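Long-range contacts in inositol monophosphatase (Zymomonas mobilis, PDB 4N81), which probably removes phosphate groups from small phosphorylated substrates as a magnesium-dependent member of the inositol monophosphatase superfamily: residues I23-F28 with Q120-E125; Q60-D65 with R81-D86; L133-N138 with V215-G220; A156-W161 with G184-N189. All blocks are in the same frame, centred on the assembly; numbering follows the deposited sequence.

Contact 1: I23-F28 with Q120-E125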
loop_
_atom_site.group_PDB
_atom_site.type_symbol
_atom_site.label_atom_id
_atom_site.label_comp_id
_atom_site.label_asym_id
_atom_site.label_seq_id
_atom_site.Cartn_x
_atom_site.Cartn_y
_atom_site.Cartn_z
ATOM N N ILE A 23 13.080 11.666 -13.499
ATOM C CA ILE A 23 12.150 12.797 -13.633
ATOM C C ILE A 23 11.038 12.808 -12.567
ATOM O O ILE A 23 10.664 13.859 -12.038
ATOM C CB ILE A 23 11.535 12.765 -15.026
ATOM C CG1 ILE A 23 12.592 13.186 -16.039
ATOM C CG2 ILE A 23 10.275 13.631 -15.099
ATOM C CD1 ILE A 23 12.283 12.716 -17.459
ATOM N N ILE A 24 10.518 11.621 -12.271
ATOM C CA ILE A 24 9.367 11.445 -11.368
ATOM C C ILE A 24 9.729 11.647 -9.895
ATOM O O ILE A 24 8.992 12.284 -9.155
ATOM C CB ILE A 24 8.769 10.024 -11.534
ATOM C CG1 ILE A 24 8.129 9.868 -12.933
ATOM C CG2 ILE A 24 7.753 9.705 -10.393
ATOM C CD1 ILE A 24 7.791 8.340 -13.320
ATOM N N ARG A 25 10.902 11.175 -9.494
ATOM C CA ARG A 25 11.255 11.164 -8.060
ATOM C C ARG A 25 11.111 12.522 -7.330
ATOM O O ARG A 25 10.503 12.583 -6.255
ATOM C CB ARG A 25 12.676 10.608 -7.891
ATOM C CG ARG A 25 13.137 10.342 -6.467
ATOM C CD ARG A 25 14.586 9.729 -6.466
ATOM N NE ARG A 25 14.599 8.380 -7.051
ATOM C CZ ARG A 25 15.153 8.082 -8.233
ATOM N NH1 ARG A 25 15.129 6.810 -8.700
ATOM N NH2 ARG A 25 15.741 9.045 -8.937
ATOM N N PRO A 26 11.612 13.624 -7.923
ATOM C CA PRO A 26 11.532 14.905 -7.215
ATOM C C PRO A 26 10.078 15.301 -6.883
ATOM O O PRO A 26 9.892 16.193 -6.047
ATOM C CB PRO A 26 12.150 15.911 -8.207
ATOM C CG PRO A 26 13.046 15.090 -9.053
ATOM C CD PRO A 26 12.412 13.733 -9.160
ATOM N N PHE A 27 9.093 14.818 -7.652
ATOM C CA PHE A 27 7.692 15.216 -7.438
ATOM C C PHE A 27 6.989 14.389 -6.370
ATOM O O PHE A 27 5.904 14.725 -5.970
ATOM C CB PHE A 27 6.892 15.104 -8.731
ATOM C CG PHE A 27 7.349 16.080 -9.788
ATOM C CD1 PHE A 27 8.161 15.665 -10.845
ATOM C CD2 PHE A 27 7.027 17.419 -9.673
ATOM C CE1 PHE A 27 8.595 16.563 -11.800
ATOM C CE2 PHE A 27 7.464 18.342 -10.636
ATOM C CZ PHE A 27 8.248 17.897 -11.702
ATOM N N PHE A 28 7.579 13.284 -5.970
ATOM C CA PHE A 28 6.903 12.407 -5.010
ATOM C C PHE A 28 6.799 13.102 -3.637
ATOM O O PHE A 28 7.804 13.651 -3.137
ATOM C CB PHE A 28 7.711 11.111 -4.890
ATOM C CG PHE A 28 7.090 10.116 -3.928
ATOM C CD1 PHE A 28 5.829 9.591 -4.191
ATOM C CD2 PHE A 28 7.801 9.703 -2.810
ATOM C CE1 PHE A 28 5.226 8.660 -3.298
ATOM C CE2 PHE A 28 7.273 8.766 -1.946
ATOM C CZ PHE A 28 5.995 8.230 -2.193
ATOM N N GLN A 120 9.720 0.772 -9.517
ATOM C CA GLN A 120 9.269 1.634 -8.419
ATOM C C GLN A 120 10.465 2.513 -8.161
ATOM O O GLN A 120 11.483 2.053 -7.620
ATOM C CB GLN A 120 8.987 0.730 -7.178
ATOM C CG GLN A 120 7.838 1.316 -6.291
ATOM C CD GLN A 120 8.099 2.779 -5.936
ATOM O OE1 GLN A 120 9.157 3.117 -5.406
ATOM N NE2 GLN A 120 7.153 3.642 -6.239
ATOM N N PRO A 121 10.360 3.815 -8.538
ATOM C CA PRO A 121 11.569 4.648 -8.523
ATOM C C PRO A 121 11.916 5.194 -7.153
ATOM O O PRO A 121 13.013 5.747 -7.007
ATOM C CB PRO A 121 11.228 5.783 -9.487
ATOM C CG PRO A 121 9.669 5.888 -9.405
ATOM C CD PRO A 121 9.238 4.439 -9.274
ATOM N N ILE A 122 11.010 5.073 -6.166
ATOM C CA ILE A 122 11.339 5.611 -4.839
ATOM C C ILE A 122 12.170 4.579 -4.081
ATOM O O ILE A 122 13.240 4.887 -3.547
ATOM C CB ILE A 122 10.037 5.954 -4.032
ATOM C CG1 ILE A 122 9.121 6.858 -4.888
ATOM C CG2 ILE A 122 10.390 6.631 -2.658
ATOM C CD1 ILE A 122 9.822 8.119 -5.479
ATOM N N HIS A 123 11.692 3.344 -4.052
ATOM C CA HIS A 123 12.449 2.267 -3.365
ATOM C C HIS A 123 13.382 1.446 -4.207
ATOM O O HIS A 123 14.062 0.550 -3.700
ATOM C CB HIS A 123 11.517 1.462 -2.469
ATOM C CG HIS A 123 10.983 2.325 -1.361
ATOM N ND1 HIS A 123 9.638 2.444 -1.075
ATOM C CD2 HIS A 123 11.632 3.200 -0.544
ATOM C CE1 HIS A 123 9.486 3.319 -0.092
ATOM N NE2 HIS A 123 10.673 3.809 0.232
ATOM N N GLN A 124 13.451 1.797 -5.485
ATOM C CA GLN A 124 14.356 1.115 -6.425
ATOM C C GLN A 124 14.076 -0.391 -6.470
ATOM O O GLN A 124 14.933 -1.214 -6.147
ATOM C CB GLN A 124 15.824 1.360 -6.056
ATOM C CG GLN A 124 16.096 2.761 -5.600
ATOM C CD GLN A 124 16.282 3.663 -6.744
ATOM O OE1 GLN A 124 15.458 3.689 -7.667
ATOM N NE2 GLN A 124 17.394 4.401 -6.735
ATOM N N GLU A 125 12.863 -0.728 -6.863
ATOM C CA GLU A 125 12.490 -2.115 -7.033
ATOM C C GLU A 125 12.076 -2.233 -8.493
ATOM O O GLU A 125 11.141 -1.537 -8.940
ATOM C CB GLU A 125 11.266 -2.394 -6.158
ATOM C CG GLU A 125 11.558 -2.101 -4.662
ATOM C CD GLU A 125 10.345 -2.386 -3.745
ATOM O OE1 GLU A 125 10.456 -3.244 -2.825
ATOM O OE2 GLU A 125 9.305 -1.721 -3.952
HETATM O O HOH W 1 14.431 7.224 -4.200
#
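Ile-122 and Arg-25 bury the most surface here, one through carbon and the other through nitrogen. Arg-25 lies where helix 7-24 runs into a short 3-10 segment. Its chain starts with CG anti to the backbone N (chi1 -172°), passes Ile-122 in the opposite direction to that side chain, and bends at chi3. The guanidinium grips the carbonyl oxygen of Pro-121 side-on with two nitrogens. NH1 reaches Pro-121 O at 2.9 Å, in the carbonyl plane and on a lone pair; NE meets the same Pro-121 O at 3.1 Å, tilted from that plane. NH1 also makes a weak bond of 3.3 Å to Gln-124 OE1; the amide plane of Gln-124 stands 70° from the guanidinium. A water accepts weakly from NE and donates to Ile-122 O, while NH2 is paired with Asp-22.

The partner loop is the turn between strands 112-120 and 125-130, closed by a G1 beta bulge in which Gln-124 and Glu-125 both face Gln-120. Inside it, Gln-120 OE1 accepts from the backbone N of both Ile-122 and His-123, two bonds that help hold the turn in shape.

On the apolar side Ile-122 lies over one face of the Phe-28 ring. Its CG1 sits 3.9 Å from the ring centroid, a CH-pi contact, and CD1 comes within 3.7 Å of Phe-28 CD2. Within the same loop, His-123 stacks on His-123 of the second subunit.

Contact 2: Q60-D65 with R81-D86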
loop_
_atom_site.group_PDB
_atom_site.type_symbol
_atom_site.label_atom_id
_atom_site.label_comp_id
_atom_site.label_asym_id
_atom_site.label_seq_id
_atom_site.Cartn_x
_atom_site.Cartn_y
_atom_site.Cartn_z
ATOM N N GLN A 60 14.378 8.574 -31.244
ATOM C CA GLN A 60 15.732 8.427 -31.792
ATOM C C GLN A 60 16.224 6.972 -31.990
ATOM O O GLN A 60 16.850 6.676 -32.996
ATOM C CB GLN A 60 16.763 9.253 -31.011
ATOM C CG GLN A 60 18.168 9.077 -31.541
ATOM C CD GLN A 60 19.123 10.191 -31.139
ATOM O OE1 GLN A 60 19.257 10.516 -29.957
ATOM N NE2 GLN A 60 19.794 10.782 -32.126
ATOM N N GLU A 61 15.975 6.080 -31.030
ATOM C CA GLU A 61 16.574 4.748 -31.055
ATOM C C GLU A 61 15.688 3.686 -31.683
ATOM O O GLU A 61 16.186 2.628 -32.066
ATOM C CB GLU A 61 16.930 4.263 -29.646
ATOM C CG GLU A 61 17.615 5.253 -28.761
ATOM C CD GLU A 61 19.058 5.417 -29.103
ATOM O OE1 GLU A 61 19.578 4.638 -29.944
ATOM O OE2 GLU A 61 19.674 6.340 -28.530
ATOM N N ARG A 62 14.379 3.920 -31.756
ATOM C CA ARG A 62 13.533 2.933 -32.418
ATOM C C ARG A 62 12.601 3.617 -33.378
ATOM O O ARG A 62 11.397 3.547 -33.224
ATOM C CB ARG A 62 12.742 2.123 -31.379
ATOM C CG ARG A 62 13.644 1.273 -30.507
ATOM C CD ARG A 62 14.339 0.139 -31.282
ATOM N NE ARG A 62 14.970 -0.775 -30.339
ATOM C CZ ARG A 62 16.184 -0.608 -29.830
ATOM N NH1 ARG A 62 16.918 0.428 -30.210
ATOM N NH2 ARG A 62 16.663 -1.472 -28.933
ATOM N N PRO A 63 13.177 4.208 -34.455
ATOM C CA PRO A 63 12.403 5.004 -35.412
ATOM C C PRO A 63 11.290 4.211 -36.066
ATOM O O PRO A 63 10.232 4.756 -36.383
ATOM C CB PRO A 63 13.450 5.417 -36.455
ATOM C CG PRO A 63 14.740 5.369 -35.727
ATOM C CD PRO A 63 14.615 4.246 -34.722
ATOM N N GLU A 64 11.528 2.925 -36.276
ATOM C CA GLU A 64 10.520 2.094 -36.947
ATOM C C GLU A 64 9.417 1.498 -36.040
ATOM O O GLU A 64 8.436 0.929 -36.551
ATOM C CB GLU A 64 11.215 0.996 -37.754
ATOM C CG GLU A 64 12.380 1.530 -38.605
ATOM C CD GLU A 64 13.187 0.414 -39.243
ATOM O OE1 GLU A 64 12.831 -0.781 -39.043
ATOM O OE2 GLU A 64 14.186 0.732 -39.931
ATOM N N ASP A 65 9.587 1.581 -34.714
ATOM C CA ASP A 65 8.577 1.063 -33.785
ATOM C C ASP A 65 7.422 2.028 -33.506
ATOM O O ASP A 65 7.627 3.232 -33.428
ATOM C CB ASP A 65 9.201 0.666 -32.415
ATOM C CG ASP A 65 10.238 -0.441 -32.537
ATOM O OD1 ASP A 65 10.945 -0.668 -31.531
ATOM O OD2 ASP A 65 10.332 -1.074 -33.635
ATOM N N ARG A 81 5.545 -3.875 -34.129
ATOM C CA ARG A 81 6.161 -3.669 -32.792
ATOM C C ARG A 81 5.739 -2.309 -32.214
ATOM O O ARG A 81 5.899 -1.265 -32.886
ATOM C CB ARG A 81 7.709 -3.692 -32.873
ATOM C CG ARG A 81 8.331 -5.048 -33.295
ATOM C CD ARG A 81 9.832 -4.960 -33.698
ATOM N NE ARG A 81 10.607 -4.016 -32.885
ATOM C CZ ARG A 81 11.434 -4.343 -31.896
ATOM N NH1 ARG A 81 11.632 -5.611 -31.560
ATOM N NH2 ARG A 81 12.076 -3.393 -31.237
ATOM N N LEU A 82 5.263 -2.301 -30.973
ATOM C CA LEU A 82 4.773 -1.067 -30.347
ATOM C C LEU A 82 5.323 -0.976 -28.933
ATOM O O LEU A 82 5.240 -1.959 -28.176
ATOM C CB LEU A 82 3.242 -1.108 -30.189
ATOM C CG LEU A 82 2.345 -1.206 -31.424
ATOM C CD1 LEU A 82 0.879 -1.213 -30.982
ATOM C CD2 LEU A 82 2.622 -0.042 -32.340
ATOM N N TRP A 83 5.769 0.207 -28.537
ATOM C CA TRP A 83 6.098 0.452 -27.135
ATOM C C TRP A 83 4.886 1.014 -26.376
ATOM O O TRP A 83 4.175 1.890 -26.894
ATOM C CB TRP A 83 7.257 1.449 -27.059
ATOM C CG TRP A 83 8.533 0.845 -27.585
ATOM C CD1 TRP A 83 8.961 0.817 -28.869
ATOM C CD2 TRP A 83 9.505 0.126 -26.811
ATOM N NE1 TRP A 83 10.169 0.134 -28.959
ATOM C CE2 TRP A 83 10.520 -0.294 -27.701
ATOM C CE3 TRP A 83 9.610 -0.206 -25.454
ATOM C CZ2 TRP A 83 11.629 -1.020 -27.275
ATOM C CZ3 TRP A 83 10.711 -0.922 -25.032
ATOM C CH2 TRP A 83 11.707 -1.325 -25.943
ATOM N N VAL A 84 4.668 0.530 -25.150
ATOM C CA VAL A 84 3.543 0.971 -24.352
ATOM C C VAL A 84 4.149 1.540 -23.079
ATOM O O VAL A 84 4.873 0.831 -22.408
ATOM C CB VAL A 84 2.620 -0.229 -24.011
ATOM C CG1 VAL A 84 1.404 0.210 -23.168
ATOM C CG2 VAL A 84 2.120 -0.902 -25.291
ATOM N N LEU A 85 3.896 2.822 -22.785
ATOM C CA LEU A 85 4.474 3.490 -21.611
ATOM C C LEU A 85 3.384 3.944 -20.644
ATOM O O LEU A 85 2.371 4.498 -21.065
ATOM C CB LEU A 85 5.240 4.732 -22.058
ATOM C CG LEU A 85 6.204 4.482 -23.227
ATOM C CD1 LEU A 85 6.874 5.762 -23.659
ATOM C CD2 LEU A 85 7.243 3.435 -22.882
ATOM N N ASP A 86 3.571 3.688 -19.357
ATOM C CA ASP A 86 2.766 4.326 -18.338
ATOM C C ASP A 86 3.732 4.901 -17.286
ATOM O O ASP A 86 4.223 4.143 -16.429
ATOM C CB ASP A 86 1.796 3.330 -17.681
ATOM C CG ASP A 86 0.681 4.050 -16.894
ATOM O OD1 ASP A 86 0.627 5.299 -16.986
ATOM O OD2 ASP A 86 -0.134 3.380 -16.216
#
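Asp-65 puts its carboxylate between Arg-81 and Trp-83, and both of its oxygens are engaged by donors from strand 81-86. Arg-81 holds it side-on with two nitrogens, one to each oxygen. The Arg-81 chain bends at chi3 (37°), which turns NE toward the carboxylate. NE points almost straight at Asp-65 OD2 (3.0 Å, N-H...O angle 176°), an oxygen that lies in the guanidinium plane although NE stands above the carboxylate plane. NH2 of Arg-81 meets Asp-65 OD1 on its syn side, also at 3.0 Å, completing the salt bridge. The anti side of OD1 goes to the indole: Trp-83 NE1 donates to Asp-65 OD1 at 2.8 Å, with the oxygen at the ring edge. OD1 thus takes two hydrogen bonds, and the buried indole N-H is satisfied. An alanine in place of Asp-65 would probably leave the Trp-83 N-H without its acceptor and the Arg-81 guanidinium still held by Asp-9 but without its grip on this carboxylate.

Arg-62 brings a second positive group close, its NE 4.0 Å from Arg-81 NH2. Asp-9 probably eases this repulsion, since it forms salt bridges with both arginines. Arg-62 NH1 folds back to donate to Glu-61 O, and the Arg-62 carbonyl receives Asp-65 N in a type I beta turn.

This turn follows the end of helix 42-61 and leads into strand 66-67, which runs parallel to strand 81-86 at the edge of the large sheet. Trp-83 touches Leu-12 of helix 7-24 and Leu-58 of helix 42-61, so both helices pack on this part of the sheet.

Contact 3: L133-N138 with V215-G220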
loop_
_atom_site.group_PDB
_atom_site.type_symbol
_atom_site.label_atom_id
_atom_site.label_comp_id
_atom_site.label_asym_id
_atom_site.label_seq_id
_atom_site.Cartn_x
_atom_site.Cartn_y
_atom_site.Cartn_z
ATOM N N LEU A 133 12.969 -15.429 -21.315
ATOM C CA LEU A 133 13.799 -15.550 -20.128
ATOM C C LEU A 133 12.932 -15.605 -18.875
ATOM O O LEU A 133 11.793 -15.132 -18.880
ATOM C CB LEU A 133 14.734 -14.348 -19.981
ATOM C CG LEU A 133 16.103 -14.398 -20.658
ATOM C CD1 LEU A 133 16.700 -15.808 -20.750
ATOM C CD2 LEU A 133 15.877 -13.861 -21.979
ATOM N N PRO A 134 13.477 -16.180 -17.782
ATOM C CA PRO A 134 12.839 -16.054 -16.452
ATOM C C PRO A 134 12.792 -14.596 -16.005
ATOM O O PRO A 134 13.699 -13.794 -16.269
ATOM C CB PRO A 134 13.763 -16.864 -15.513
ATOM C CG PRO A 134 14.914 -17.305 -16.347
ATOM C CD PRO A 134 14.598 -17.132 -17.802
ATOM N N THR A 135 11.720 -14.264 -15.314
ATOM C CA THR A 135 11.520 -12.942 -14.758
ATOM C C THR A 135 12.540 -12.694 -13.662
ATOM O O THR A 135 12.870 -13.628 -12.916
ATOM C CB THR A 135 10.113 -12.853 -14.223
ATOM O OG1 THR A 135 9.232 -12.867 -15.344
ATOM C CG2 THR A 135 9.853 -11.579 -13.399
ATOM N N SER A 136 13.010 -11.470 -13.571
ATOM C CA SER A 136 13.970 -11.064 -12.568
ATOM C C SER A 136 13.481 -9.866 -11.731
ATOM O O SER A 136 12.791 -9.060 -12.232
ATOM C CB SER A 136 15.277 -10.685 -13.231
ATOM O OG SER A 136 16.002 -11.813 -13.697
ATOM N N PHE A 137 13.891 -9.817 -10.478
ATOM C CA PHE A 137 13.574 -8.682 -9.645
ATOM C C PHE A 137 14.917 -8.185 -9.103
ATOM O O PHE A 137 15.612 -8.941 -8.433
ATOM C CB PHE A 137 12.698 -9.106 -8.498
ATOM C CG PHE A 137 12.401 -7.967 -7.505
ATOM C CD1 PHE A 137 13.092 -7.870 -6.306
ATOM C CD2 PHE A 137 11.410 -7.020 -7.791
ATOM C CE1 PHE A 137 12.789 -6.829 -5.356
ATOM C CE2 PHE A 137 11.130 -5.974 -6.902
ATOM C CZ PHE A 137 11.813 -5.874 -5.681
ATOM N N ASN A 138 15.282 -6.933 -9.403
ATOM C CA ASN A 138 16.610 -6.387 -9.006
ATOM C C ASN A 138 17.711 -7.365 -9.383
ATOM O O ASN A 138 18.667 -7.603 -8.634
ATOM C CB ASN A 138 16.663 -5.945 -7.536
ATOM C CG ASN A 138 15.808 -4.722 -7.296
ATOM O OD1 ASN A 138 15.347 -4.120 -8.253
ATOM N ND2 ASN A 138 15.630 -4.316 -6.039
ATOM N N VAL A 215 2.120 -8.636 -18.119
ATOM C CA VAL A 215 1.986 -10.045 -18.560
ATOM C C VAL A 215 3.321 -10.874 -18.646
ATOM O O VAL A 215 3.408 -11.978 -18.101
ATOM C CB VAL A 215 1.170 -10.141 -19.931
ATOM C CG1 VAL A 215 0.974 -11.637 -20.379
ATOM C CG2 VAL A 215 -0.212 -9.416 -19.805
ATOM N N PRO A 216 4.354 -10.359 -19.335
ATOM C CA PRO A 216 5.623 -11.109 -19.398
ATOM C C PRO A 216 6.240 -11.325 -18.029
ATOM O O PRO A 216 6.906 -12.342 -17.802
ATOM C CB PRO A 216 6.533 -10.218 -20.276
ATOM C CG PRO A 216 5.613 -9.294 -20.973
ATOM C CD PRO A 216 4.419 -9.102 -20.109
ATOM N N ILE A 217 6.037 -10.364 -17.129
ATOM C CA ILE A 217 6.653 -10.452 -15.797
ATOM C C ILE A 217 5.989 -11.573 -14.999
ATOM O O ILE A 217 6.667 -12.481 -14.515
ATOM C CB ILE A 217 6.493 -9.095 -15.053
ATOM C CG1 ILE A 217 7.398 -8.058 -15.753
ATOM C CG2 ILE A 217 6.741 -9.217 -13.509
ATOM C CD1 ILE A 217 7.124 -6.604 -15.219
ATOM N N VAL A 218 4.665 -11.569 -14.983
ATOM C CA VAL A 218 3.941 -12.607 -14.258
ATOM C C VAL A 218 4.179 -13.988 -14.887
ATOM O O VAL A 218 4.459 -14.970 -14.166
ATOM C CB VAL A 218 2.433 -12.309 -14.247
ATOM C CG1 VAL A 218 1.640 -13.540 -13.719
ATOM C CG2 VAL A 218 2.140 -11.072 -13.310
ATOM N N GLU A 219 4.093 -14.058 -16.215
ATOM C CA GLU A 219 4.209 -15.339 -16.888
ATOM C C GLU A 219 5.620 -15.880 -16.789
ATOM O O GLU A 219 5.777 -17.072 -16.583
ATOM C CB GLU A 219 3.600 -15.299 -18.339
ATOM C CG GLU A 219 2.026 -14.994 -18.207
ATOM C CD GLU A 219 1.070 -15.542 -19.311
ATOM O OE1 GLU A 219 1.563 -15.436 -20.451
ATOM O OE2 GLU A 219 -0.161 -16.023 -19.028
ATOM N N GLY A 220 6.642 -15.003 -16.824
ATOM C CA GLY A 220 8.023 -15.469 -16.794
ATOM C C GLY A 220 8.419 -15.793 -15.371
ATOM O O GLY A 220 9.514 -16.361 -15.146
#
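Thr-135 ties strand 133-137, in the large mixed sheet of this inositol monophosphatase fold, to the C-terminal part of helix 214-220. The axes of 133-137 and 215-220 come within 6.8 Å and cross at -105°. From the threonine CB, which lies 3.5 Å from Ile-217 O, two branches diverge. OG1, anti to the carbonyl carbon (chi1 -69°), donates its proton to Ile-217 O at 2.7 Å, in the carbonyl plane and on a lone pair. The same OG1 lies 3.0 Å from Gly-220 C. The methyl CG2 takes the other direction, 3.5 Å from Ile-217 O and 3.9 Å from Ile-217 CG2, the two side chains crossing at about a right angle. A valine in place of Thr-135 would probably leave Ile-217 O without this hydroxyl donor.

Gly-220 lets the strand come this close: a side chain there would point toward the strand and its CB would clash with Thr-135 OG1. Around the pair, Ile-217 also packs on Trp-127 and Ile-118 of the same sheet, and Thr-135 on Ile-142. The backbone closes the contact, with Thr-135 N donating almost straight (172°) to Gly-220 O at 3.0 Å and approaching from above that carbonyl's plane.

Contact 4: A156-W161 with G184-N189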
loop_
_atom_site.group_PDB
_atom_site.type_symbol
_atom_site.label_atom_id
_atom_site.label_comp_id
_atom_site.label_asym_id
_atom_site.label_seq_id
_atom_site.Cartn_x
_atom_site.Cartn_y
_atom_site.Cartn_z
ATOM N N ALA A 156 -5.736 -9.928 -4.270
ATOM C CA ALA A 156 -5.556 -8.483 -4.151
ATOM C C ALA A 156 -6.341 -7.830 -5.254
ATOM O O ALA A 156 -6.550 -8.417 -6.347
ATOM C CB ALA A 156 -4.033 -8.104 -4.341
ATOM N N THR A 157 -6.745 -6.596 -4.991
ATOM C CA THR A 157 -7.307 -5.767 -6.082
ATOM C C THR A 157 -7.130 -4.294 -5.670
ATOM O O THR A 157 -6.989 -4.010 -4.471
ATOM C CB THR A 157 -8.800 -6.012 -6.332
ATOM O OG1 THR A 157 -9.161 -5.470 -7.637
ATOM C CG2 THR A 157 -9.710 -5.351 -5.226
ATOM N N THR A 158 -7.090 -3.385 -6.639
ATOM C CA THR A 158 -6.799 -1.998 -6.242
ATOM C C THR A 158 -7.976 -1.421 -5.452
ATOM O O THR A 158 -7.775 -0.806 -4.392
ATOM C CB THR A 158 -6.490 -1.111 -7.482
ATOM O OG1 THR A 158 -5.264 -1.593 -8.071
ATOM C CG2 THR A 158 -6.299 0.349 -7.032
ATOM N N SER A 159 -9.195 -1.636 -5.962
ATOM C CA SER A 159 -10.399 -1.174 -5.242
ATOM C C SER A 159 -11.667 -1.893 -5.703
ATOM O O SER A 159 -11.872 -2.032 -6.891
ATOM C CB SER A 159 -10.590 0.362 -5.441
ATOM O OG SER A 159 -11.841 0.777 -4.847
ATOM N N PRO A 160 -12.558 -2.296 -4.774
ATOM C CA PRO A 160 -13.869 -2.819 -5.182
ATOM C C PRO A 160 -14.664 -1.817 -5.992
ATOM O O PRO A 160 -15.453 -2.190 -6.872
ATOM C CB PRO A 160 -14.545 -3.184 -3.862
ATOM C CG PRO A 160 -13.898 -2.397 -2.872
ATOM C CD PRO A 160 -12.450 -2.244 -3.311
ATOM N N TRP A 161 -14.439 -0.537 -5.730
ATOM C CA TRP A 161 -15.211 0.481 -6.429
ATOM C C TRP A 161 -14.670 0.841 -7.813
ATOM O O TRP A 161 -15.246 1.696 -8.498
ATOM C CB TRP A 161 -15.419 1.724 -5.520
ATOM C CG TRP A 161 -15.954 1.283 -4.187
ATOM C CD1 TRP A 161 -17.159 0.708 -3.949
ATOM C CD2 TRP A 161 -15.278 1.337 -2.919
ATOM N NE1 TRP A 161 -17.288 0.416 -2.606
ATOM C CE2 TRP A 161 -16.150 0.815 -1.957
ATOM C CE3 TRP A 161 -14.040 1.824 -2.506
ATOM C CZ2 TRP A 161 -15.811 0.737 -0.596
ATOM C CZ3 TRP A 161 -13.714 1.741 -1.146
ATOM C CH2 TRP A 161 -14.585 1.201 -0.234
ATOM N N GLY A 184 -5.696 -1.947 -2.676
ATOM C CA GLY A 184 -4.811 -0.878 -3.160
ATOM C C GLY A 184 -3.600 -1.467 -3.862
ATOM O O GLY A 184 -3.221 -2.615 -3.605
ATOM N N GLY A 185 -2.972 -0.701 -4.743
ATOM C CA GLY A 185 -1.618 -1.068 -5.167
ATOM C C GLY A 185 -1.362 -1.095 -6.671
ATOM O O GLY A 185 -0.191 -1.015 -7.062
ATOM N N ASP A 186 -2.406 -1.232 -7.501
ATOM C CA ASP A 186 -2.207 -1.218 -8.976
ATOM C C ASP A 186 -1.150 -2.237 -9.404
ATOM O O ASP A 186 -1.223 -3.439 -8.956
ATOM C CB ASP A 186 -1.877 0.236 -9.415
ATOM C CG ASP A 186 -2.856 1.239 -8.786
ATOM O OD1 ASP A 186 -3.963 1.405 -9.349
ATOM O OD2 ASP A 186 -2.517 1.797 -7.714
ATOM N N CYS A 187 -0.144 -1.791 -10.167
ATOM C CA CYS A 187 0.852 -2.744 -10.696
ATOM C C CYS A 187 1.584 -3.476 -9.605
ATOM O O CYS A 187 2.091 -4.613 -9.814
ATOM C CB CYS A 187 1.891 -2.053 -11.601
ATOM S SG CYS A 187 2.749 -0.659 -10.767
ATOM N N TYR A 188 1.645 -2.855 -8.425
ATOM C CA TYR A 188 2.493 -3.410 -7.391
ATOM C C TYR A 188 1.986 -4.804 -7.002
ATOM O O TYR A 188 2.803 -5.690 -6.674
ATOM C CB TYR A 188 2.494 -2.509 -6.132
ATOM C CG TYR A 188 3.788 -2.685 -5.352
ATOM C CD1 TYR A 188 4.911 -1.882 -5.625
ATOM C CD2 TYR A 188 3.887 -3.624 -4.342
ATOM C CE1 TYR A 188 6.106 -2.009 -4.888
ATOM C CE2 TYR A 188 5.082 -3.777 -3.640
ATOM C CZ TYR A 188 6.183 -3.005 -3.926
ATOM O OH TYR A 188 7.350 -3.163 -3.166
ATOM N N ASN A 189 0.674 -5.020 -7.058
ATOM C CA ASN A 189 0.228 -6.364 -6.602
ATOM C C ASN A 189 0.660 -7.461 -7.551
ATOM O O ASN A 189 0.885 -8.608 -7.139
ATOM C CB ASN A 189 -1.290 -6.406 -6.431
ATOM C CG ASN A 189 -1.736 -5.513 -5.284
ATOM O OD1 ASN A 189 -1.194 -5.587 -4.189
ATOM N ND2 ASN A 189 -2.714 -4.671 -5.544
#
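Gly-184 meets Thr-157 and Thr-158 where two neighbouring parallel strands, 180-183 and 154-157 of the five-stranded sheet, run out into loops. Its N lies 3.0 Å from Thr-157 O and 2.9 Å from Thr-158 O, a shared donor making two weak bonds. The Gly-184 CA adds a C-H...O contact to Thr-158 O. Phi is positive at Gly-184, Gly-185 and Asp-186 alike, but at Gly-185 a CB would also be jammed against the preceding carbonyl oxygen and clash with Asn-189 ND2, so that position needs glycine.

Asp-186 follows, and its backbone N donates to Thr-158 OG1 at 2.9 Å. That hydroxyl is bonded to Glu-203 as well, so it links the loop to strand 200-203. The Asp-186 carboxylate returns toward Thr-158, OD1 3.5 Å from Thr-158 CG2. Its side chain also comes close to Asp-89, a predicted magnesium ligand.

Helix 187-194 then sets off, and Tyr-188 sends its hydroxyl to Arg-29 of the second subunit. Asn-189, in the first turn, faces back to the strand, its CG beside the backbone N (chi1 -67°). There OD1 is bonded to Arg-98 of the second subunit, and Asn-189 ND2 donates to Gly-184 O at 2.9 Å. The Ala-156 methyl rests against this amide, CB 3.6 Å from Asn-189 CG.

Contacts 3 and 4 each touch contact 1, whereas contact 2 comes no nearer to it than about 6 Å between nearest atoms. Glu-125 OE2 reaches Tyr-188 OH of contact 4 at 2.6 Å, and Gln-124 O lies 3.2 Å from Asn-138 ND2 of contact 3, both probable hydrogen bonds. Contacts 1 and 4 also both reach the second subunit. Contact 2 is nested in the chain loop closed by contact 1, and contact 4 in that closed by contact 3. The predicted magnesium site lies among them: Asp-86 ends strand 81-86, and between side chains Ile-24 is about 4 Å from Ile-88 and Asp-186 about 3 Å from Asp-89. A sulfate near Asp-186 probably comes from the crystallisation liquor.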